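Glycoside transferase (Listeria monocytogenes, PDB 6R2M) probably acts as an extracellular glycoside hydrolase on exopolysaccharide, with a transferase role also possible. Local coordinates at residues 23-28 against 302-307; 27-32 against 39-44. All coordinates share one frame; numbering follows the deposited sequence.

Contact 1: residues 23-28 against 302-307; sequences QTYVKE and FDYINK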
loop_
_atom_site.group_PDB
_atom_site.type_symbol
_atom_site.label_atom_id
_atom_site.label_comp_id
_atom_site.label_asym_id
_atom_site.label_seq_id
_atom_site.Cartn_x
_atom_site.Cartn_y
_atom_site.Cartn_z
ATOM N N GLN A 23 5.303 -16.943 6.143
ATOM C CA GLN A 23 6.260 -16.565 7.183
ATOM C C GLN A 23 7.578 -17.311 7.008
ATOM O O GLN A 23 8.658 -16.714 7.087
ATOM C CB GLN A 23 5.667 -16.839 8.570
ATOM C CG GLN A 23 4.396 -16.042 8.869
ATOM C CD GLN A 23 3.121 -16.834 8.573
ATOM O OE1 GLN A 23 2.891 -17.263 7.443
ATOM N NE2 GLN A 23 2.295 -17.026 9.590
ATOM N N THR A 24 7.502 -18.624 6.769
ATOM C CA THR A 24 8.702 -19.425 6.545
ATOM C C THR A 24 9.449 -18.951 5.311
ATOM O O THR A 24 10.674 -18.797 5.344
ATOM C CB THR A 24 8.316 -20.895 6.410
ATOM O OG1 THR A 24 7.751 -21.337 7.653
ATOM C CG2 THR A 24 9.535 -21.765 6.085
ATOM N N TYR A 25 8.715 -18.652 4.237
ATOM C CA TYR A 25 9.339 -18.203 2.998
ATOM C C TYR A 25 9.981 -16.830 3.168
ATOM O O TYR A 25 11.078 -16.581 2.655
ATOM C CB TYR A 25 8.296 -18.178 1.887
ATOM C CG TYR A 25 8.867 -17.855 0.541
ATOM C CD1 TYR A 25 9.376 -18.863 -0.265
ATOM C CD2 TYR A 25 8.914 -16.549 0.073
ATOM C CE1 TYR A 25 9.911 -18.582 -1.501
ATOM C CE2 TYR A 25 9.447 -16.251 -1.181
ATOM C CZ TYR A 25 9.935 -17.290 -1.961
ATOM O OH TYR A 25 10.481 -17.048 -3.204
ATOM N N VAL A 26 9.329 -15.935 3.913
ATOM C CA VAL A 26 9.908 -14.616 4.139
ATOM C C VAL A 26 11.177 -14.722 4.977
ATOM O O VAL A 26 12.186 -14.068 4.688
ATOM C CB VAL A 26 8.862 -13.699 4.789
ATOM C CG1 VAL A 26 9.533 -12.426 5.342
ATOM C CG2 VAL A 26 7.783 -13.352 3.751
ATOM N N LYS A 27 11.138 -15.541 6.033
ATOM C CA LYS A 27 12.327 -15.764 6.847
ATOM C C LYS A 27 13.485 -16.288 6.003
ATOM O O LYS A 27 14.635 -15.884 6.196
ATOM C CB LYS A 27 11.998 -16.730 7.987
ATOM C CG LYS A 27 11.095 -16.096 9.056
ATOM C CD LYS A 27 10.650 -17.088 10.126
ATOM C CE LYS A 27 9.646 -16.447 11.100
ATOM N NZ LYS A 27 8.889 -17.485 11.839
ATOM N N GLU A 28 13.193 -17.170 5.050
ATOM C CA GLU A 28 14.261 -17.809 4.285
ATOM C C GLU A 28 14.758 -16.950 3.125
ATOM O O GLU A 28 15.914 -17.094 2.707
ATOM C CB GLU A 28 13.780 -19.170 3.770
ATOM C CG GLU A 28 14.714 -19.860 2.781
ATOM C CD GLU A 28 15.922 -20.488 3.450
ATOM O OE1 GLU A 28 16.937 -20.727 2.755
ATOM O OE2 GLU A 28 15.854 -20.753 4.670
ATOM N N PHE A 302 7.179 -6.148 -2.606
ATOM C CA PHE A 302 5.871 -5.521 -2.814
ATOM C C PHE A 302 4.967 -6.392 -3.672
ATOM O O PHE A 302 3.782 -6.556 -3.365
ATOM C CB PHE A 302 6.040 -4.157 -3.474
ATOM C CG PHE A 302 4.785 -3.309 -3.505
ATOM C CD1 PHE A 302 4.396 -2.569 -2.394
ATOM C CD2 PHE A 302 4.042 -3.181 -4.678
ATOM C CE1 PHE A 302 3.269 -1.735 -2.448
ATOM C CE2 PHE A 302 2.928 -2.364 -4.727
ATOM C CZ PHE A 302 2.540 -1.635 -3.618
ATOM N N ASP A 303 5.516 -6.973 -4.748
ATOM C CA ASP A 303 4.718 -7.851 -5.602
ATOM C C ASP A 303 4.416 -9.166 -4.898
ATOM O O ASP A 303 3.272 -9.639 -4.901
ATOM C CB ASP A 303 5.453 -8.116 -6.919
ATOM C CG ASP A 303 5.461 -6.916 -7.840
ATOM O OD1 ASP A 303 4.403 -6.289 -8.017
ATOM O OD2 ASP A 303 6.539 -6.603 -8.388
ATOM N N TYR A 304 5.433 -9.765 -4.281
ATOM C CA TYR A 304 5.246 -11.038 -3.602
ATOM C C TYR A 304 4.154 -10.929 -2.547
ATOM O O TYR A 304 3.212 -11.726 -2.522
ATOM C CB TYR A 304 6.565 -11.486 -2.968
ATOM C CG TYR A 304 6.390 -12.668 -2.047
ATOM C CD1 TYR A 304 6.312 -13.960 -2.556
ATOM C CD2 TYR A 304 6.250 -12.495 -0.679
ATOM C CE1 TYR A 304 6.112 -15.040 -1.719
ATOM C CE2 TYR A 304 6.060 -13.571 0.163
ATOM C CZ TYR A 304 5.995 -14.836 -0.361
ATOM O OH TYR A 304 5.800 -15.891 0.512
ATOM N N ILE A 305 4.247 -9.915 -1.685
ATOM C CA ILE A 305 3.386 -9.914 -0.510
ATOM C C ILE A 305 1.987 -9.411 -0.847
ATOM O O ILE A 305 1.014 -9.834 -0.217
ATOM C CB ILE A 305 4.023 -9.098 0.631
ATOM C CG1 ILE A 305 3.345 -9.424 1.966
ATOM C CG2 ILE A 305 4.008 -7.584 0.350
ATOM C CD1 ILE A 305 3.665 -10.833 2.488
ATOM N N ASN A 306 1.842 -8.510 -1.828
ATOM C CA ASN A 306 0.495 -8.099 -2.205
ATOM C C ASN A 306 -0.256 -9.223 -2.903
ATOM O O ASN A 306 -1.482 -9.326 -2.754
ATOM C CB ASN A 306 0.533 -6.852 -3.087
ATOM C CG ASN A 306 0.564 -5.565 -2.269
ATOM O OD1 ASN A 306 -0.387 -5.252 -1.571
ATOM N ND2 ASN A 306 1.663 -4.827 -2.348
ATOM N N LYS A 307 0.450 -10.100 -3.624
ATOM C CA LYS A 307 -0.228 -11.281 -4.133
ATOM C C LYS A 307 -0.703 -12.164 -2.977
ATOM O O LYS A 307 -1.865 -12.585 -2.965
ATOM C CB LYS A 307 0.680 -12.051 -5.104
ATOM C CG LYS A 307 0.078 -13.366 -5.568
ATOM C CD LYS A 307 0.847 -13.960 -6.728
ATOM C CE LYS A 307 0.207 -15.263 -7.161
ATOM N NZ LYS A 307 0.868 -15.922 -8.323
#
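While Tyr304 reaches across to Tyr25, one turn of its own helix is fastened at Phe302 O, a carbonyl oxygen gripped by both Asn306 N and Asn306 ND2. The two donors arrive from opposite faces of the carbonyl plane, the side-chain bond from ND2 to Phe302 O measuring 2.9 Å. The same ND2 lies 3.3 Å above the plane of the Phe302 ring, over its centre, which probably helps to hold the amide in place. Between the helices the contact is van der Waals packing. Tyr304 CG stands anti to the backbone N (chi1 170°), and this projects the phenol end toward helix 21-29. Its ring and that of Tyr25 are near parallel, with planes at 22°, but slid apart to a centroid separation of 5.0 Å, which leaves little overlap. The phenol end does the touching: Tyr304 OH comes within 3.2 Å of Tyr25 CD2, oblique to the Tyr25 ring, with CZ just behind at 3.4 Å from the same CD2. Farther round the same ring, Tyr304 CE2 meets Val26 CG2 at 4.0 Å, obliquely, so the tyrosine rests on two consecutive residues. Pairing of the first helix, 21-29, with the last, 301-312, is consistent with the closure of an alpha/alpha barrel.

Contact 2: residues 27-32 against 39-44; sequences KENYTA and DYKNAQ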
loop_
_atom_site.group_PDB
_atom_site.type_symbol
_atom_site.label_atom_id
_atom_site.label_comp_id
_atom_site.label_asym_id
_atom_site.label_seq_id
_atom_site.Cartn_x
_atom_site.Cartn_y
_atom_site.Cartn_z
ATOM N N LYS A 27 11.138 -15.541 6.033
ATOM C CA LYS A 27 12.327 -15.764 6.847
ATOM C C LYS A 27 13.485 -16.288 6.003
ATOM O O LYS A 27 14.635 -15.884 6.196
ATOM C CB LYS A 27 11.998 -16.730 7.987
ATOM C CG LYS A 27 11.095 -16.096 9.056
ATOM C CD LYS A 27 10.650 -17.088 10.126
ATOM C CE LYS A 27 9.646 -16.447 11.100
ATOM N NZ LYS A 27 8.889 -17.485 11.839
ATOM N N GLU A 28 13.193 -17.170 5.050
ATOM C CA GLU A 28 14.261 -17.809 4.285
ATOM C C GLU A 28 14.758 -16.950 3.125
ATOM O O GLU A 28 15.914 -17.094 2.707
ATOM C CB GLU A 28 13.780 -19.170 3.770
ATOM C CG GLU A 28 14.714 -19.860 2.781
ATOM C CD GLU A 28 15.922 -20.488 3.450
ATOM O OE1 GLU A 28 16.937 -20.727 2.755
ATOM O OE2 GLU A 28 15.854 -20.753 4.670
ATOM N N ASN A 29 13.931 -16.061 2.584
ATOM C CA ASN A 29 14.286 -15.425 1.323
ATOM C C ASN A 29 14.303 -13.911 1.338
ATOM O O ASN A 29 15.006 -13.321 0.519
ATOM C CB ASN A 29 13.332 -15.870 0.215
ATOM C CG ASN A 29 13.478 -17.339 -0.097
ATOM O OD1 ASN A 29 14.444 -17.746 -0.742
ATOM N ND2 ASN A 29 12.532 -18.151 0.375
ATOM N N TYR A 30 13.532 -13.267 2.205
ATOM C CA TYR A 30 13.436 -11.816 2.190
ATOM C C TYR A 30 13.917 -11.193 3.491
ATOM O O TYR A 30 13.596 -10.034 3.762
ATOM C CB TYR A 30 11.996 -11.378 1.923
ATOM C CG TYR A 30 11.543 -11.497 0.484
ATOM C CD1 TYR A 30 12.036 -10.645 -0.503
ATOM C CD2 TYR A 30 10.577 -12.433 0.121
ATOM C CE1 TYR A 30 11.597 -10.748 -1.819
ATOM C CE2 TYR A 30 10.124 -12.538 -1.189
ATOM C CZ TYR A 30 10.640 -11.701 -2.152
ATOM O OH TYR A 30 10.182 -11.820 -3.442
ATOM N N THR A 31 14.662 -11.922 4.317
ATOM C CA THR A 31 15.097 -11.391 5.602
ATOM C C THR A 31 16.611 -11.280 5.644
ATOM O O THR A 31 17.322 -12.263 5.410
ATOM C CB THR A 31 14.592 -12.268 6.753
ATOM O OG1 THR A 31 13.171 -12.387 6.663
ATOM C CG2 THR A 31 14.897 -11.618 8.073
ATOM N N ALA A 32 17.098 -10.085 5.955
ATOM C CA ALA A 32 18.525 -9.880 6.149
ATOM C C ALA A 32 18.944 -10.385 7.529
ATOM O O ALA A 32 18.114 -10.733 8.374
ATOM C CB ALA A 32 18.876 -8.399 5.985
ATOM N N ASP A 39 13.848 -5.685 -0.105
ATOM C CA ASP A 39 13.011 -5.596 -1.297
ATOM C C ASP A 39 13.290 -6.724 -2.287
ATOM O O ASP A 39 12.357 -7.244 -2.905
ATOM C CB ASP A 39 13.143 -4.214 -1.967
ATOM C CG ASP A 39 14.590 -3.799 -2.276
ATOM O OD1 ASP A 39 15.557 -4.380 -1.749
ATOM O OD2 ASP A 39 14.741 -2.832 -3.060
ATOM N N TYR A 40 14.560 -7.095 -2.470
ATOM C CA TYR A 40 14.940 -8.230 -3.303
ATOM C C TYR A 40 15.996 -9.047 -2.580
ATOM O O TYR A 40 16.883 -8.483 -1.933
ATOM C CB TYR A 40 15.526 -7.801 -4.650
ATOM C CG TYR A 40 14.658 -6.949 -5.545
ATOM C CD1 TYR A 40 13.791 -7.519 -6.472
ATOM C CD2 TYR A 40 14.732 -5.568 -5.486
ATOM C CE1 TYR A 40 13.031 -6.721 -7.310
ATOM C CE2 TYR A 40 13.977 -4.769 -6.309
ATOM C CZ TYR A 40 13.118 -5.346 -7.215
ATOM O OH TYR A 40 12.372 -4.532 -8.036
ATOM N N LYS A 41 15.939 -10.366 -2.743
ATOM C CA LYS A 41 16.991 -11.222 -2.210
ATOM C C LYS A 41 18.283 -10.995 -2.986
ATOM O O LYS A 41 18.273 -10.888 -4.216
ATOM C CB LYS A 41 16.570 -12.690 -2.297
ATOM C CG LYS A 41 17.503 -13.669 -1.567
ATOM C CD LYS A 41 17.041 -15.104 -1.829
ATOM C CE LYS A 41 17.706 -16.106 -0.887
ATOM N NZ LYS A 41 17.251 -17.504 -1.170
ATOM N N ASN A 42 19.400 -10.924 -2.259
ATOM C CA ASN A 42 20.724 -10.774 -2.872
ATOM C C ASN A 42 20.802 -9.522 -3.743
ATOM O O ASN A 42 21.428 -9.516 -4.806
ATOM C CB ASN A 42 21.105 -12.018 -3.687
ATOM C CG ASN A 42 21.220 -13.265 -2.836
ATOM O OD1 ASN A 42 21.628 -13.204 -1.677
ATOM N ND2 ASN A 42 20.848 -14.416 -3.410
ATOM N N ALA A 43 20.157 -8.448 -3.303
ATOM C CA ALA A 43 20.197 -7.216 -4.079
ATOM C C ALA A 43 21.559 -6.550 -3.946
ATOM O O ALA A 43 22.177 -6.575 -2.878
ATOM C CB ALA A 43 19.106 -6.259 -3.614
ATOM N N GLN A 44 22.026 -5.948 -5.044
ATOM C CA GLN A 44 23.236 -5.134 -4.977
ATOM C C GLN A 44 23.000 -3.876 -4.150
ATOM O O GLN A 44 23.892 -3.428 -3.420
ATOM C CB GLN A 44 23.700 -4.745 -6.383
ATOM C CG GLN A 44 23.490 -5.790 -7.462
ATOM C CD GLN A 44 23.578 -5.189 -8.856
ATOM O OE1 GLN A 44 22.572 -4.746 -9.417
ATOM N NE2 GLN A 44 24.784 -5.160 -9.418
#
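Tyr30, the first residue to leave helical geometry after helix 21-29, faces Lys41 with their CA atoms 5.7 Å apart, while the opposing loop makes a type II beta turn from Tyr40 to Ala43. Lys41 supplies most of the loop's side of the contact. Its CG is anti to the backbone N (chi1 -171°) and the chain runs on extended, which carries the methylenes past the carbonyl oxygen of Asn29, with CG 3.3 Å from Asn29 O. At the end of the chain, Lys41 NZ donates to Asn29 OD1 at 2.8 Å, tilted 21° from the amide's carbonyl plane. The other branch of that amide, ND2, bonds back to Tyr25 O, so both branches of the Asn29 amide are bonded, which would fix its flip. Tyr30 brings its ring margin to the loop: Tyr40 CA lies at the edge, near the ring plane, and CE1 comes within 3.7 Å of Asp39 O. Its hydroxyl is held farther on, by Thr299 O. The lysine's charge thus meets a neutral amide oxygen directly, and with Glu28 OE1 5.1 Å from Lys41 NZ, the carboxylate probably adds a longer-range attraction without forming a salt bridge.

How the contacts relate
Contacts 1 and 2 illustrate how one short helix can serve two interfaces in succession: both use helix 21-29, and their centres are about 10 Å apart. The flank of the helix packs on helix 301-312, and its C-terminal end receives the loop before helix 50-62. Tyr30 joins the two, its CE2 lying 3.8 Å from CE2 of Tyr25 and its OH 3.7 Å from CB of Tyr304, so three tyrosines form a continuous aromatic cluster. A probable hydrogen bond, 2.8 Å between Val26 O and Thr31 OG1, ties the helical part of contact 1 to the chain leaving it in contact 2.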